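Local coordinates for salmonella typhimurium DB7155 bacteriophage DET7 tailspike (Bacteriophage, PDB 2V5I), which serves as the phage's receptor-binding tailspike, a trimer that binds and probably hydrolyses the O-antigen of its Salmonella host, at residues 449-461 and 467-479. Numbering follows the deposited sequence.
Sequences FNSDTAELALRIN and LDSGALRSHLNGY
R459 reaches across to D468 side-on: NE lies 2.8 Å from D468 OD1 and NH2 3.0 Å from the same oxygen, so two N-H groups grip one carboxylate atom. Both come from one face of the carboxylate, whose plane is turned 54° from the guanidinium, while OD1 stays within the guanidinium plane. A bend at chi3 (-65°) folds the arginine back over L467, whose N sits above the guanidinium centre; R445 of the second subunit makes a further salt bridge to D468 OD1, and the two arginines would probably favour the charged carboxylate. Further along the same face of the sheet, E455 and R473 lie side by side and point the same way; in the modelled conformer of E455, one of two, E455 OE1 lies 3.0 Å from R473 NE, a salt bridge. The methyl CG2 of T453 packs against H475 ND1 at 3.3 Å, and H475 in turn stacks on W486, its NE2 hydrogen-bonded to E488. L456, L472 and S474 occupy the other face, where S474 OG is hydrogen-bonded to S469 OG of the third subunit and L472 packs on L489 of that chain. Between the strands, antiparallel at 171°, backbone bonds run in pairs, such as S474 N to A454 O at 2.8 Å. Near the turn, S469 and G470 both face L458, whose O accepts a 2.8 Å bond from S469 N and a weak one from G470 N: a classic beta bulge. The two strands form a bulged antiparallel beta hairpin following the parallel beta-helix strands; strand 453-460 also pairs in parallel with a strand of the second subunit, consistent with the intertwined C-terminal region of a P22-like trimeric tailspike.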
loop_
_atom_site.group_PDB
_atom_site.type_symbol
_atom_site.label_atom_id
_atom_site.label_comp_id
_atom_site.label_asym_id
_atom_site.label_seq_id
_atom_site.Cartn_x
_atom_site.Cartn_y
_atom_site.Cartn_z
ATOM N N PHE A 449 28.455 3.482 9.554
ATOM C CA PHE A 449 28.827 2.081 9.416
ATOM C C PHE A 449 30.008 1.920 8.460
ATOM O O PHE A 449 30.133 2.599 7.450
ATOM C CB PHE A 449 27.622 1.230 8.929
ATOM C CG PHE A 449 26.597 0.990 9.975
ATOM C CD1 PHE A 449 26.699 -0.106 10.851
ATOM C CD2 PHE A 449 25.533 1.858 10.129
ATOM C CE1 PHE A 449 25.767 -0.296 11.838
ATOM C CE2 PHE A 449 24.620 1.679 11.090
ATOM C CZ PHE A 449 24.721 0.597 11.964
ATOM N N ASN A 450 30.894 0.987 8.817
ATOM C CA ASN A 450 32.034 0.665 7.995
ATOM C C ASN A 450 32.875 1.895 7.710
ATOM O O ASN A 450 33.350 2.128 6.599
ATOM C CB ASN A 450 31.604 -0.037 6.706
ATOM C CG ASN A 450 31.185 -1.482 6.970
ATOM O OD1 ASN A 450 31.966 -2.262 7.527
ATOM N ND2 ASN A 450 29.977 -1.825 6.597
ATOM N N SER A 451 33.023 2.721 8.733
ATOM C CA SER A 451 33.617 4.061 8.563
ATOM C C SER A 451 34.320 4.502 9.854
ATOM O O SER A 451 33.931 4.093 10.952
ATOM C CB SER A 451 32.476 5.046 8.263
ATOM O OG SER A 451 31.606 5.131 9.375
ATOM N N ASP A 452 35.328 5.362 9.705
ATOM C CA ASP A 452 35.971 5.995 10.856
ATOM C C ASP A 452 35.208 7.238 11.319
ATOM O O ASP A 452 35.578 7.830 12.341
ATOM C CB ASP A 452 37.416 6.395 10.518
ATOM C CG ASP A 452 38.366 5.195 10.377
ATOM O OD1 ASP A 452 38.053 4.068 10.819
ATOM O OD2 ASP A 452 39.470 5.412 9.817
ATOM N N THR A 453 34.129 7.640 10.611
ATOM C CA THR A 453 33.443 8.891 10.895
ATOM C C THR A 453 31.918 8.764 10.805
ATOM O O THR A 453 31.394 7.829 10.209
ATOM C CB THR A 453 33.851 9.989 9.901
ATOM O OG1 THR A 453 33.439 9.605 8.576
ATOM C CG2 THR A 453 35.371 10.223 9.917
ATOM N N ALA A 454 31.213 9.683 11.462
ATOM C CA ALA A 454 29.766 9.801 11.349
ATOM C C ALA A 454 29.526 11.301 11.141
ATOM O O ALA A 454 30.160 12.122 11.801
ATOM C CB ALA A 454 29.082 9.350 12.609
ATOM N N GLU A 455 28.575 11.681 10.268
ATOM C CA GLU A 455 28.402 13.124 10.016
ATOM C C GLU A 455 26.971 13.542 9.719
ATOM O O GLU A 455 26.184 12.760 9.214
ATOM C CB GLU A 455 29.260 13.595 8.832
ATOM C CG GLU A 455 28.610 13.437 7.467
ATOM C CD GLU A 455 29.509 13.878 6.297
ATOM O OE1 GLU A 455 30.557 14.525 6.550
ATOM O OE2 GLU A 455 29.158 13.579 5.123
ATOM N N LEU A 456 26.720 14.820 10.000
ATOM C CA LEU A 456 25.573 15.560 9.490
ATOM C C LEU A 456 26.166 16.718 8.701
ATOM O O LEU A 456 26.701 17.682 9.283
ATOM C CB LEU A 456 24.696 16.113 10.587
ATOM C CG LEU A 456 23.484 16.881 10.017
ATOM C CD1 LEU A 456 22.426 15.912 9.520
ATOM C CD2 LEU A 456 22.966 17.794 11.006
ATOM N N ALA A 457 26.159 16.560 7.398
ATOM C CA ALA A 457 26.630 17.616 6.474
ATOM C C ALA A 457 25.513 18.625 6.207
ATOM O O ALA A 457 24.338 18.324 6.347
ATOM C CB ALA A 457 27.070 16.980 5.200
ATOM N N LEU A 458 25.932 19.828 5.796
ATOM C CA LEU A 458 25.025 20.886 5.414
ATOM C C LEU A 458 25.407 21.307 3.989
ATOM O O LEU A 458 26.571 21.337 3.620
ATOM C CB LEU A 458 25.146 22.094 6.338
ATOM C CG LEU A 458 24.831 21.749 7.782
ATOM C CD1 LEU A 458 26.079 21.977 8.525
ATOM C CD2 LEU A 458 23.762 22.659 8.342
ATOM N N ARG A 459 24.402 21.587 3.185
ATOM C CA ARG A 459 24.610 22.052 1.815
ATOM C C ARG A 459 23.584 23.136 1.468
ATOM O O ARG A 459 22.406 23.031 1.752
ATOM C CB ARG A 459 24.521 20.899 0.815
ATOM C CG ARG A 459 24.955 21.291 -0.565
ATOM C CD ARG A 459 25.014 20.128 -1.584
ATOM N NE ARG A 459 26.030 19.172 -1.203
ATOM C CZ ARG A 459 26.465 18.203 -2.014
ATOM N NH1 ARG A 459 25.983 18.089 -3.219
ATOM N NH2 ARG A 459 27.376 17.340 -1.589
ATOM N N ILE A 460 24.072 24.205 0.852
ATOM C CA ILE A 460 23.231 25.318 0.450
ATOM C C ILE A 460 23.197 25.306 -1.072
ATOM O O ILE A 460 24.183 25.696 -1.721
ATOM C CB ILE A 460 23.833 26.691 0.922
ATOM C CG1 ILE A 460 24.079 26.678 2.430
ATOM C CG2 ILE A 460 22.870 27.821 0.559
ATOM C CD1 ILE A 460 24.865 27.847 3.000
ATOM N N ASN A 461 22.084 24.878 -1.662
ATOM C CA ASN A 461 22.043 24.661 -3.112
ATOM C C ASN A 461 22.420 25.902 -3.932
ATOM O O ASN A 461 23.098 25.766 -4.957
ATOM C CB ASN A 461 20.655 24.123 -3.509
ATOM C CG ASN A 461 20.560 23.828 -4.980
ATOM O OD1 ASN A 461 20.049 24.675 -5.710
ATOM N ND2 ASN A 461 21.075 22.683 -5.431
ATOM N N LEU A 467 28.907 20.972 -3.584
ATOM C CA LEU A 467 29.850 20.994 -2.473
ATOM C C LEU A 467 29.103 21.243 -1.169
ATOM O O LEU A 467 28.275 22.137 -1.131
ATOM C CB LEU A 467 30.850 22.132 -2.666
ATOM C CG LEU A 467 31.729 22.022 -3.918
ATOM C CD1 LEU A 467 32.494 23.336 -4.057
ATOM C CD2 LEU A 467 32.653 20.850 -3.945
ATOM N N ASP A 468 29.365 20.426 -0.161
ATOM C CA ASP A 468 28.817 20.690 1.165
ATOM C C ASP A 468 29.387 22.031 1.669
ATOM O O ASP A 468 30.587 22.330 1.519
ATOM C CB ASP A 468 29.140 19.565 2.102
ATOM C CG ASP A 468 28.343 18.275 1.788
ATOM O OD1 ASP A 468 27.238 18.394 1.191
ATOM O OD2 ASP A 468 28.820 17.190 2.191
ATOM N N SER A 469 28.548 22.820 2.318
ATOM C CA SER A 469 28.953 24.100 2.849
ATOM C C SER A 469 29.585 24.017 4.239
ATOM O O SER A 469 30.279 24.932 4.682
ATOM C CB SER A 469 27.752 25.033 2.838
ATOM O OG SER A 469 26.625 24.492 3.542
ATOM N N GLY A 470 29.267 22.942 4.945
ATOM C CA GLY A 470 29.837 22.744 6.261
ATOM C C GLY A 470 29.328 21.417 6.801
ATOM O O GLY A 470 28.621 20.689 6.135
ATOM N N ALA A 471 29.800 21.077 7.997
ATOM C CA ALA A 471 29.428 19.801 8.630
ATOM C C ALA A 471 29.648 19.789 10.134
ATOM O O ALA A 471 30.457 20.551 10.688
ATOM C CB ALA A 471 30.225 18.628 8.003
ATOM N N LEU A 472 28.886 18.895 10.777
ATOM C CA LEU A 472 29.135 18.427 12.128
ATOM C C LEU A 472 29.599 16.981 11.937
ATOM O O LEU A 472 28.875 16.187 11.343
ATOM C CB LEU A 472 27.823 18.439 12.908
ATOM C CG LEU A 472 27.810 17.678 14.224
ATOM C CD1 LEU A 472 28.682 18.386 15.174
ATOM C CD2 LEU A 472 26.330 17.529 14.771
ATOM N N ARG A 473 30.829 16.665 12.364
ATOM C CA ARG A 473 31.410 15.354 12.090
ATOM C C ARG A 473 32.055 14.806 13.353
ATOM O O ARG A 473 32.627 15.547 14.158
ATOM C CB ARG A 473 32.496 15.513 11.010
ATOM C CG ARG A 473 32.145 16.300 9.779
ATOM C CD ARG A 473 33.217 16.104 8.646
ATOM N NE ARG A 473 33.099 14.751 8.075
ATOM C CZ ARG A 473 34.032 14.128 7.351
ATOM N NH1 ARG A 473 35.201 14.700 7.080
ATOM N NH2 ARG A 473 33.796 12.894 6.900
ATOM N N SER A 474 31.901 13.503 13.563
ATOM C CA SER A 474 32.591 12.770 14.629
ATOM C C SER A 474 33.597 11.786 13.979
ATOM O O SER A 474 33.294 11.151 12.971
ATOM C CB SER A 474 31.553 12.004 15.441
ATOM O OG SER A 474 32.186 11.291 16.480
ATOM N N HIS A 475 34.775 11.646 14.594
ATOM C CA HIS A 475 35.882 10.850 14.047
ATOM C C HIS A 475 36.385 9.980 15.194
ATOM O O HIS A 475 36.557 10.474 16.311
ATOM C CB HIS A 475 37.041 11.757 13.696
ATOM C CG HIS A 475 36.792 12.737 12.602
ATOM N ND1 HIS A 475 37.299 12.553 11.331
ATOM C CD2 HIS A 475 36.213 13.960 12.604
ATOM C CE1 HIS A 475 36.970 13.603 10.583
ATOM N NE2 HIS A 475 36.301 14.464 11.333
ATOM N N LEU A 476 36.657 8.711 14.943
ATOM C CA LEU A 476 37.268 7.931 16.009
ATOM C C LEU A 476 38.708 8.345 16.301
ATOM O O LEU A 476 39.434 8.783 15.388
ATOM C CB LEU A 476 37.121 6.437 15.745
ATOM C CG LEU A 476 37.837 5.769 14.612
ATOM C CD1 LEU A 476 39.357 5.597 14.864
ATOM C CD2 LEU A 476 37.188 4.383 14.354
ATOM N N ASN A 477 39.092 8.302 17.586
ATOM C CA ASN A 477 40.492 8.455 17.995
ATOM C C ASN A 477 41.194 7.088 17.993
ATOM O O ASN A 477 40.813 6.208 18.780
ATOM C CB ASN A 477 40.589 9.151 19.371
ATOM C CG ASN A 477 40.475 10.658 19.277
ATOM O OD1 ASN A 477 41.155 11.298 18.462
ATOM N ND2 ASN A 477 39.717 11.264 20.227
ATOM N N GLY A 478 42.137 6.917 17.072
ATOM C CA GLY A 478 43.039 5.765 17.146
ATOM C C GLY A 478 42.512 4.524 16.458
ATOM O O GLY A 478 42.890 4.209 15.310
ATOM N N TYR A 479 41.632 3.816 17.132
ATOM C CA TYR A 479 41.328 2.446 16.736
ATOM C C TYR A 479 39.978 1.991 17.301
ATOM O O TYR A 479 39.481 2.521 18.316
ATOM C CB TYR A 479 42.477 1.526 17.263
ATOM C CG TYR A 479 42.764 1.691 18.732
ATOM C CD1 TYR A 479 43.661 2.634 19.177
ATOM C CD2 TYR A 479 42.156 0.888 19.700
ATOM C CE1 TYR A 479 43.932 2.795 20.519
ATOM C CE2 TYR A 479 42.398 1.071 21.033
ATOM C CZ TYR A 479 43.317 2.009 21.440
ATOM O OH TYR A 479 43.607 2.214 22.785
HETATM O O HOH W 1 26.640 24.416 -0.612
#